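Local atomic coordinates of putative uncharacterized protein (Magnetospirillum magneticum, PDB entry 3TBN), a protein that binds two [2Fe-2S] clusters in a single chain as a CDGSH-type iron-sulfur protein. Residues A18-W32 and V56-G70. Numbering follows the deposited sequence.
Sequences APYPVTVEAGKTYHW and VAYTPDKAGTAYFCG. With FES (Fe2/s2 (inorganic) cluster), chain C.
The five-membered ring of Trp-32 and the Phe-68 ring lie nearly parallel (18°) but slid apart, centroids 5.8 Å from each other, so they barely overlap; Trp-32 CD1 touches Phe-68 CD1 at 3.9 Å. At the indole's edge, in its plane, sit Val-56 CG2 and the backbone of Cys-69; Val-22 CB meets the Phe-68 edge, and Val-24 CG1 lies 3.7 Å above one face of the Tyr-30 ring, toward its rim. With CG anti to the backbone N (chi1 176°), Trp-32 reaches from one ladder to the other: its NE1 donates to Cys-69 O at 2.8 Å, in the carbonyl plane and on a lone pair. Cys-69 is a cluster ligand, SG to FE2 2.4 Å; its O also accepts from Lys-72 NZ. A leucine in place of Trp-32 would probably cost Cys-69 O one donor and open a gap between Phe-68 and Val-56. At the far end Thr-29 OG1 and Thr-59 OG1 share a 2.8 Å hydrogen bond, while Gly-27 N donates to Pro-60 O. Two antiparallel ladders, 20-24 with 64-68 (Tyr-20 N to Phe-68 O, 2.8 Å) and 30-32 with 56-58 (Tyr-30 N to Tyr-58 O, 2.8 Å), hold Trp-32, Phe-68, Val-24 and Tyr-30 on their inward faces, with Phe-43 edge-to-face on Phe-68; the pairing resembles the strand-swapped beta-cap of dimeric mitoNEET, built here within one chain.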
ATOM      1  N   ALA A  18       7.423  -6.722  -1.803  0.96 10.09           N
ATOM      2  CA  ALA A  18       7.310  -6.856  -3.247  0.99  9.36           C
ATOM      3  C   ALA A  18       5.982  -6.251  -3.661  0.92  8.76           C
ATOM      4  O   ALA A  18       5.019  -6.268  -2.892  0.91  8.19           O
ATOM      5  CB  ALA A  18       7.367  -8.318  -3.653  1.00 14.92           C
ATOM      6  N   PRO A  19       5.912  -5.717  -4.884  0.93  8.54           N
ATOM      7  CA  PRO A  19       4.658  -5.116  -5.336  0.99  8.91           C
ATOM      8  C   PRO A  19       3.563  -6.140  -5.620  0.97  7.60           C
ATOM      9  O   PRO A  19       3.823  -7.333  -5.799  0.90  8.52           O
ATOM     10  CB  PRO A  19       5.064  -4.398  -6.625  0.98 12.18           C
ATOM     11  CG  PRO A  19       6.253  -5.145  -7.113  1.00 12.83           C
ATOM     12  CD  PRO A  19       6.988  -5.571  -5.879  1.00 10.86           C
ATOM     13  N   TYR A  20       2.334  -5.639  -5.653  0.95  7.86           N
ATOM     14  CA  TYR A  20       1.167  -6.391  -6.075  0.92  7.61           C
ATOM     15  C   TYR A  20       0.731  -5.867  -7.439  0.92  7.90           C
ATOM     16  O   TYR A  20       0.113  -4.806  -7.531  0.88  8.22           O
ATOM     17  CB  TYR A  20       0.023  -6.184  -5.092  0.96  8.84           C
ATOM     18  CG  TYR A  20       0.177  -6.883  -3.760  0.95  8.09           C
ATOM     19  CD1 TYR A  20      -0.239  -8.195  -3.598  0.97  9.73           C
ATOM     20  CD2 TYR A  20       0.704  -6.222  -2.657  0.95  8.36           C
ATOM     21  CE1 TYR A  20      -0.120  -8.841  -2.378  0.95  9.44           C
ATOM     22  CE2 TYR A  20       0.823  -6.858  -1.432  0.92  8.19           C
ATOM     23  CZ  TYR A  20       0.408  -8.164  -1.296  0.91  8.68           C
ATOM     24  OH  TYR A  20       0.529  -8.787  -0.074  0.90  9.45           O
ATOM     25  N   PRO A  21       1.047  -6.598  -8.512  0.98  8.71           N
ATOM     26  CA  PRO A  21       0.606  -6.160  -9.837  0.92  9.69           C
ATOM     27  C   PRO A  21      -0.887  -6.380  -9.983  0.88  9.28           C
ATOM     28  O   PRO A  21      -1.391  -7.450  -9.634  0.86 11.52           O
ATOM     29  CB  PRO A  21       1.378  -7.078 -10.795  0.97 14.23           C
ATOM     30  CG  PRO A  21       2.405  -7.778  -9.956  0.85 17.70           C
ATOM     31  CD  PRO A  21       1.854  -7.824  -8.574  1.00 11.91           C
ATOM     32  N   VAL A  22      -1.587  -5.381 -10.496  0.96  8.26           N
ATOM     33  CA  VAL A  22      -3.019  -5.500 -10.717  0.97  8.65           C
ATOM     34  C   VAL A  22      -3.361  -4.817 -12.026  0.92  7.83           C
ATOM     35  O   VAL A  22      -2.939  -3.692 -12.270  0.89  8.63           O
ATOM     36  CB  VAL A  22      -3.838  -4.839  -9.592  1.00 11.10           C
ATOM     37  CG1 VAL A  22      -5.326  -5.027  -9.853  0.94 13.91           C
ATOM     38  CG2 VAL A  22      -3.451  -5.403  -8.230  1.00 12.92           C
ATOM     39  N   THR A  23      -4.113  -5.502 -12.876  0.91  8.60           N
ATOM     40  CA  THR A  23      -4.636  -4.887 -14.084  0.99  9.18           C
ATOM     41  C   THR A  23      -5.758  -3.955 -13.664  0.94  9.95           C
ATOM     42  O   THR A  23      -6.706  -4.385 -13.010  0.89 13.32           O
ATOM     43  CB  THR A  23      -5.153  -5.949 -15.062  0.98 10.94           C
ATOM     44  OG1 THR A  23      -4.083  -6.845 -15.389  0.86 13.50           O
ATOM     45  CG2 THR A  23      -5.678  -5.293 -16.330  1.00 16.02           C
ATOM     46  N   VAL A  24      -5.632  -2.677 -14.011  0.95  9.34           N
ATOM     47  CA  VAL A  24      -6.605  -1.669 -13.618  0.98  9.35           C
ATOM     48  C   VAL A  24      -7.383  -1.130 -14.814  0.96  9.84           C
ATOM     49  O   VAL A  24      -6.916  -1.170 -15.958  0.87 10.46           O
ATOM     50  CB  VAL A  24      -5.937  -0.497 -12.851  1.00 10.66           C
ATOM     51  CG1 VAL A  24      -5.383  -0.983 -11.517  1.00 13.49           C
ATOM     52  CG2 VAL A  24      -4.847   0.167 -13.692  1.00 13.19           C
ATOM     53  N   GLU A  25      -8.582  -0.636 -14.519  0.95 10.00           N
ATOM     54  CA  GLU A  25      -9.489  -0.080 -15.509  0.98 10.84           C
ATOM     55  C   GLU A  25      -9.439   1.440 -15.474  0.90 10.23           C
ATOM     56  O   GLU A  25      -9.466   2.051 -14.406  0.88 10.33           O
ATOM     57  CB  GLU A  25     -10.917  -0.538 -15.223  1.00 12.09           C
ATOM     58  CG  GLU A  25     -11.112  -2.044 -15.199  1.00 15.36           C
ATOM     59  CD  GLU A  25     -12.531  -2.424 -14.830  0.93 16.55           C
ATOM     60  OE1 GLU A  25     -12.767  -2.794 -13.664  0.79 16.62           O
ATOM     61  OE2 GLU A  25     -13.417  -2.333 -15.705  0.82 19.21           O
ATOM     62  N   ALA A  26      -9.380   2.050 -16.649  0.90 12.03           N
ATOM     63  CA  ALA A  26      -9.360   3.502 -16.747  1.00 13.74           C
ATOM     64  C   ALA A  26     -10.568   4.121 -16.050  0.90 12.67           C
ATOM     65  O   ALA A  26     -11.707   3.695 -16.246  0.86 13.34           O
ATOM     66  CB  ALA A  26      -9.321   3.927 -18.203  1.00 21.00           C
ATOM     67  N   GLY A  27     -10.305   5.132 -15.228  0.96 12.77           N
ATOM     68  CA  GLY A  27     -11.356   5.913 -14.607  0.91 13.58           C
ATOM     69  C   GLY A  27     -11.987   5.305 -13.367  0.84 10.86           C
ATOM     70  O   GLY A  27     -12.832   5.950 -12.750  0.86 13.26           O
ATOM     71  N   LYS A  28     -11.609   4.080 -13.006  0.92  9.94           N
ATOM     72  CA  LYS A  28     -12.123   3.460 -11.792  0.92  9.11           C
ATOM     73  C   LYS A  28     -11.198   3.791 -10.629  0.93  8.25           C
ATOM     74  O   LYS A  28      -9.983   3.813 -10.789  0.90  8.65           O
ATOM     75  CB  LYS A  28     -12.241   1.944 -11.971  0.97  9.94           C
ATOM     76  CG  LYS A  28     -12.751   1.217 -10.736  1.00 10.12           C
ATOM     77  CD  LYS A  28     -13.143  -0.215 -11.043  1.00 12.49           C
ATOM     78  CE  LYS A  28     -14.486  -0.274 -11.751  1.00 17.09           C
ATOM     79  NZ  LYS A  28     -14.933  -1.675 -11.938  0.99 19.03           N
ATOM     80  N   THR A  29     -11.774   4.069  -9.465  0.95  8.30           N
ATOM     81  CA  THR A  29     -10.989   4.406  -8.290  0.96  7.94           C
ATOM     82  C   THR A  29     -10.714   3.166  -7.444  0.95  6.85           C
ATOM     83  O   THR A  29     -11.632   2.442  -7.057  0.92  8.52           O
ATOM     84  CB  THR A  29     -11.697   5.468  -7.440  0.98  9.19           C
ATOM     85  OG1 THR A  29     -11.955   6.631  -8.242  0.95 11.04           O
ATOM     86  CG2 THR A  29     -10.844   5.855  -6.246  1.00 11.54           C
ATOM     87  N   TYR A  30      -9.428   2.947  -7.184  0.96  6.81           N
ATOM     88  CA  TYR A  30      -8.927   1.870  -6.340  0.97  7.24           C
ATOM     89  C   TYR A  30      -8.486   2.467  -5.013  0.95  7.34           C
ATOM     90  O   TYR A  30      -7.983   3.584  -4.960  0.91  9.91           O
ATOM     91  CB  TYR A  30      -7.748   1.162  -7.031  1.00  8.13           C
ATOM     92  CG  TYR A  30      -8.170   0.524  -8.330  0.96  7.08           C
ATOM     93  CD1 TYR A  30      -8.528  -0.816  -8.383  0.96  7.37           C
ATOM     94  CD2 TYR A  30      -8.283   1.278  -9.491  0.98  8.03           C
ATOM     95  CE1 TYR A  30      -8.966  -1.393  -9.559  0.94  8.06           C
ATOM     96  CE2 TYR A  30      -8.718   0.707 -10.673  0.96  8.07           C
ATOM     97  CZ  TYR A  30      -9.061  -0.625 -10.699  0.97  7.81           C
ATOM     98  OH  TYR A  30      -9.502  -1.180 -11.875  0.95  9.29           O
ATOM     99  N   HIS A  31      -8.666   1.716  -3.940  0.96  6.61           N
ATOM    100  CA  HIS A  31      -8.328   2.203  -2.614  0.96  6.58           C
ATOM    101  C   HIS A  31      -7.215   1.341  -2.056  0.95  6.21           C
ATOM    102  O   HIS A  31      -7.431   0.207  -1.641  0.95  7.00           O
ATOM    103  CB  HIS A  31      -9.576   2.210  -1.738  0.96  8.59           C
ATOM    104  CG  HIS A  31     -10.685   3.019  -2.329  0.92  9.24           C
ATOM    105  ND1 HIS A  31     -10.800   4.376  -2.126  0.88 10.69           N
ATOM    106  CD2 HIS A  31     -11.687   2.681  -3.175  0.87 11.07           C
ATOM    107  CE1 HIS A  31     -11.845   4.834  -2.791  0.87 11.86           C
ATOM    108  NE2 HIS A  31     -12.400   3.824  -3.436  0.85 11.11           N
ATOM    109  N   TRP A  32      -6.004   1.876  -2.121  0.98  6.71           N
ATOM    110  CA  TRP A  32      -4.804   1.161  -1.717  1.00  6.81           C
ATOM    111  C   TRP A  32      -4.680   1.096  -0.208  0.97  6.40           C
ATOM    112  O   TRP A  32      -4.834   2.110   0.478  0.94  7.06           O
ATOM    113  CB  TRP A  32      -3.595   1.888  -2.291  1.00  7.40           C
ATOM    114  CG  TRP A  32      -2.267   1.330  -1.891  0.98  6.48           C
ATOM    115  CD1 TRP A  32      -1.723   0.148  -2.290  0.92  6.89           C
ATOM    116  CD2 TRP A  32      -1.296   1.951  -1.039  0.96  6.46           C
ATOM    117  NE1 TRP A  32      -0.474  -0.010  -1.740  0.98  6.82           N
ATOM    118  CE2 TRP A  32      -0.188   1.084  -0.966  0.97  6.35           C
ATOM    119  CE3 TRP A  32      -1.259   3.155  -0.330  0.96  7.55           C
ATOM    120  CZ2 TRP A  32       0.952   1.388  -0.218  0.95  7.65           C
ATOM    121  CZ3 TRP A  32      -0.129   3.451   0.418  0.97  7.79           C
ATOM    122  CH2 TRP A  32       0.960   2.573   0.466  0.97  8.13           C
ATOM    123  N   VAL A  56      -5.314   5.098   0.353  0.96  8.40           N
ATOM    124  CA  VAL A  56      -5.019   6.105  -0.652  0.96  9.34           C
ATOM    125  C   VAL A  56      -5.789   5.788  -1.928  0.98  8.72           C
ATOM    126  O   VAL A  56      -5.675   4.702  -2.484  0.91  8.94           O
ATOM    127  CB  VAL A  56      -3.515   6.154  -0.965  1.00 10.34           C
ATOM    128  CG1 VAL A  56      -3.228   7.165  -2.070  1.00 12.70           C
ATOM    129  CG2 VAL A  56      -2.720   6.488   0.287  1.00 13.22           C
ATOM    130  N   ALA A  57      -6.590   6.746  -2.381  0.94  9.92           N
ATOM    131  CA  ALA A  57      -7.365   6.587  -3.601  1.00 10.99           C
ATOM    132  C   ALA A  57      -6.471   6.757  -4.822  0.94 10.04           C
ATOM    133  O   ALA A  57      -5.626   7.654  -4.867  0.89 12.73           O
ATOM    134  CB  ALA A  57      -8.503   7.596  -3.631  1.00 15.88           C
ATOM    135  N   TYR A  58      -6.679   5.904  -5.818  0.96  9.37           N
ATOM    136  CA  TYR A  58      -5.880   5.904  -7.033  0.94  9.66           C
ATOM    137  C   TYR A  58      -6.812   5.670  -8.209  0.96  7.86           C
ATOM    138  O   TYR A  58      -7.479   4.648  -8.276  0.92  8.82           O
ATOM    139  CB  TYR A  58      -4.832   4.793  -6.971  1.00 12.76           C
ATOM    140  CG  TYR A  58      -4.040   4.613  -8.245  0.94 12.93           C
ATOM    141  CD1 TYR A  58      -3.009   5.481  -8.574  0.99 15.31           C
ATOM    142  CD2 TYR A  58      -4.315   3.566  -9.114  1.00 14.74           C
ATOM    143  CE1 TYR A  58      -2.285   5.317  -9.740  0.97 17.95           C
ATOM    144  CE2 TYR A  58      -3.597   3.394 -10.275  0.92 17.02           C
ATOM    145  CZ  TYR A  58      -2.584   4.270 -10.584  0.90 17.09           C
ATOM    146  OH  TYR A  58      -1.865   4.096 -11.744  0.85 21.11           O
ATOM    147  N   THR A  59      -6.856   6.625  -9.132  0.93  8.75           N
ATOM    148  CA  THR A  59      -7.718   6.522 -10.298  0.96 10.34           C
ATOM    149  C   THR A  59      -6.857   6.641 -11.547  0.96 10.60           C
ATOM    150  O   THR A  59      -6.420   7.734 -11.897  0.92 13.46           O
ATOM    151  CB  THR A  59      -8.776   7.637 -10.316  1.00 12.28           C
ATOM    152  OG1 THR A  59      -9.471   7.663  -9.064  0.95 13.17           O
ATOM    153  CG2 THR A  59      -9.766   7.416 -11.452  1.00 18.37           C
ATOM    154  N   PRO A  60      -6.587   5.514 -12.217  0.96 10.99           N
ATOM    155  CA  PRO A  60      -5.710   5.579 -13.389  0.97 13.31           C
ATOM    156  C   PRO A  60      -6.390   6.232 -14.580  0.93 13.25           C
ATOM    157  O   PRO A  60      -7.593   6.075 -14.775  0.89 13.78           O
ATOM    158  CB  PRO A  60      -5.399   4.108 -13.676  1.00 16.02           C
ATOM    159  CG  PRO A  60      -6.564   3.362 -13.124  1.00 16.13           C
ATOM    160  CD  PRO A  60      -7.036   4.139 -11.931  1.00 13.32           C
ATOM    161  N   ASP A  61      -5.610   6.967 -15.367  1.00 18.11           N
ATOM    162  CA  ASP A  61      -6.118   7.631 -16.562  1.00 22.42           C
ATOM    163  C   ASP A  61      -6.412   6.621 -17.667  0.86 21.24           C
ATOM    164  O   ASP A  61      -7.320   6.816 -18.475  0.70 22.11           O
ATOM    165  CB  ASP A  61      -5.104   8.661 -17.072  1.00 29.42           C
ATOM    166  CG  ASP A  61      -4.927   9.829 -16.121  0.48 28.64           C
ATOM    167  OD1 ASP A  61      -5.926  10.265 -15.513  0.60 28.30           O
ATOM    168  OD2 ASP A  61      -3.784  10.317 -15.986  0.11 30.05           O
ATOM    169  N   LYS A  62      -5.639   5.542 -17.701  1.00 22.61           N
ATOM    170  CA  LYS A  62      -5.821   4.524 -18.727  1.00 24.70           C
ATOM    171  C   LYS A  62      -5.627   3.112 -18.187  0.98 18.89           C
ATOM    172  O   LYS A  62      -5.084   2.910 -17.099  0.87 18.23           O
ATOM    173  CB  LYS A  62      -4.883   4.783 -19.912  0.68 34.38           C
ATOM    174  CG  LYS A  62      -3.413   4.919 -19.550  0.89 40.78           C
ATOM    175  CD  LYS A  62      -2.602   5.343 -20.767  0.24 47.45           C
ATOM    176  CE  LYS A  62      -1.119   5.067 -20.592  0.29 53.89           C
ATOM    177  NZ  LYS A  62      -0.363   5.313 -21.851  0.04 61.70           N
ATOM    178  N   ALA A  63      -6.107   2.138 -18.950  0.98 19.00           N
ATOM    179  CA  ALA A  63      -5.988   0.739 -18.575  1.00 17.50           C
ATOM    180  C   ALA A  63      -4.533   0.312 -18.645  0.93 14.89           C
ATOM    181  O   ALA A  63      -3.773   0.799 -19.481  0.80 16.07           O
ATOM    182  CB  ALA A  63      -6.832  -0.124 -19.492  1.00 24.44           C
ATOM    183  N   GLY A  64      -4.149  -0.607 -17.771  0.96 14.46           N
ATOM    184  CA  GLY A  64      -2.787  -1.100 -17.742  0.93 16.34           C
ATOM    185  C   GLY A  64      -2.535  -1.875 -16.470  0.95 12.86           C
ATOM    186  O   GLY A  64      -3.462  -2.176 -15.729  0.95 13.37           O
ATOM    187  N   THR A  65      -1.277  -2.217 -16.228  0.90 13.91           N
ATOM    188  CA  THR A  65      -0.895  -2.864 -14.985  0.98 13.72           C
ATOM    189  C   THR A  65      -0.331  -1.830 -14.023  0.89 11.09           C
ATOM    190  O   THR A  65       0.592  -1.097 -14.366  0.87 14.37           O
ATOM    191  CB  THR A  65       0.164  -3.956 -15.216  0.96 19.20           C
ATOM    192  OG1 THR A  65      -0.344  -4.934 -16.131  0.93 22.20           O
ATOM    193  CG2 THR A  65       0.528  -4.634 -13.903  1.00 23.86           C
ATOM    194  N   ALA A  66      -0.907  -1.769 -12.826  0.98 10.25           N
ATOM    195  CA  ALA A  66      -0.364  -0.964 -11.743  0.99  9.54           C
ATOM    196  C   ALA A  66       0.333  -1.884 -10.752  0.95  8.18           C
ATOM    197  O   ALA A  66      -0.233  -2.879 -10.315  0.90  9.83           O
ATOM    198  CB  ALA A  66      -1.473  -0.193 -11.052  1.00 13.93           C
ATOM    199  N   TYR A  67       1.572  -1.552 -10.413  0.93  7.31           N
ATOM    200  CA  TYR A  67       2.330  -2.277  -9.411  0.97  7.85           C
ATOM    201  C   TYR A  67       2.162  -1.557  -8.082  0.97  7.31           C
ATOM    202  O   TYR A  67       2.892  -0.620  -7.762  0.91  8.15           O
ATOM    203  CB  TYR A  67       3.799  -2.376  -9.822  0.98  8.84           C
ATOM    204  CG  TYR A  67       3.991  -3.265 -11.025  1.00 10.67           C
ATOM    205  CD1 TYR A  67       3.719  -2.805 -12.304  1.00 13.77           C
ATOM    206  CD2 TYR A  67       4.414  -4.576 -10.877  0.90 13.75           C
ATOM    207  CE1 TYR A  67       3.883  -3.623 -13.411  0.86 16.37           C
ATOM    208  CE2 TYR A  67       4.580  -5.406 -11.975  1.00 17.29           C
ATOM    209  CZ  TYR A  67       4.311  -4.922 -13.239  0.93 16.85           C
ATOM    210  OH  TYR A  67       4.477  -5.742 -14.332  0.83 20.62           O
ATOM    211  N   PHE A  68       1.155  -1.975  -7.327  0.99  6.82           N
ATOM    212  CA  PHE A  68       0.861  -1.364  -6.044  0.98  6.60           C
ATOM    213  C   PHE A  68       1.892  -1.787  -5.001  0.95  6.53           C
ATOM    214  O   PHE A  68       2.368  -2.919  -4.998  0.94  7.80           O
ATOM    215  CB  PHE A  68      -0.541  -1.753  -5.585  1.00  7.62           C
ATOM    216  CG  PHE A  68      -1.639  -1.093  -6.361  0.99  7.29           C
ATOM    217  CD1 PHE A  68      -1.965   0.234  -6.135  0.98  9.25           C
ATOM    218  CD2 PHE A  68      -2.359  -1.802  -7.303  0.98  8.21           C
ATOM    219  CE1 PHE A  68      -2.990   0.840  -6.841  0.94 10.70           C
ATOM    220  CE2 PHE A  68      -3.381  -1.200  -8.006  0.97  9.02           C
ATOM    221  CZ  PHE A  68      -3.695   0.120  -7.776  0.96 10.02           C
ATOM    222  N   CYS A  69       2.235  -0.871  -4.112  0.96  6.23           N
ATOM    223  CA  CYS A  69       3.220  -1.146  -3.081  0.97  6.50           C
ATOM    224  C   CYS A  69       2.680  -2.140  -2.047  0.96  6.23           C
ATOM    225  O   CYS A  69       1.591  -1.958  -1.501  0.94  6.66           O
ATOM    226  CB  CYS A  69       3.632   0.169  -2.418  1.00  7.12           C
ATOM    227  SG  CYS A  69       4.693   0.012  -0.964  0.95  6.62           S
ATOM    228  N   GLY A  70       3.443  -3.200  -1.806  0.97  6.25           N
ATOM    229  CA  GLY A  70       3.114  -4.195  -0.801  0.98  6.68           C
ATOM    230  C   GLY A  70       3.817  -3.986   0.533  0.96  6.61           C
ATOM    231  O   GLY A  70       3.333  -4.452   1.564  0.93  7.16           O
TER
HETATM  232 FE1  FES C  81       8.013  -1.777  -3.810  0.92  7.56          FE
HETATM  233 FE2  FES C  81       6.729  -1.045  -1.525  0.87  6.54          FE
HETATM  234  S1  FES C  81       6.527  -2.964  -2.636  0.94  7.34           S
HETATM  235  S2  FES C  81       8.154   0.161  -2.727  0.92  7.56           S
HETATM  236  O   HOH W   1      -2.382  -5.735 -17.305  0.75 36.69           O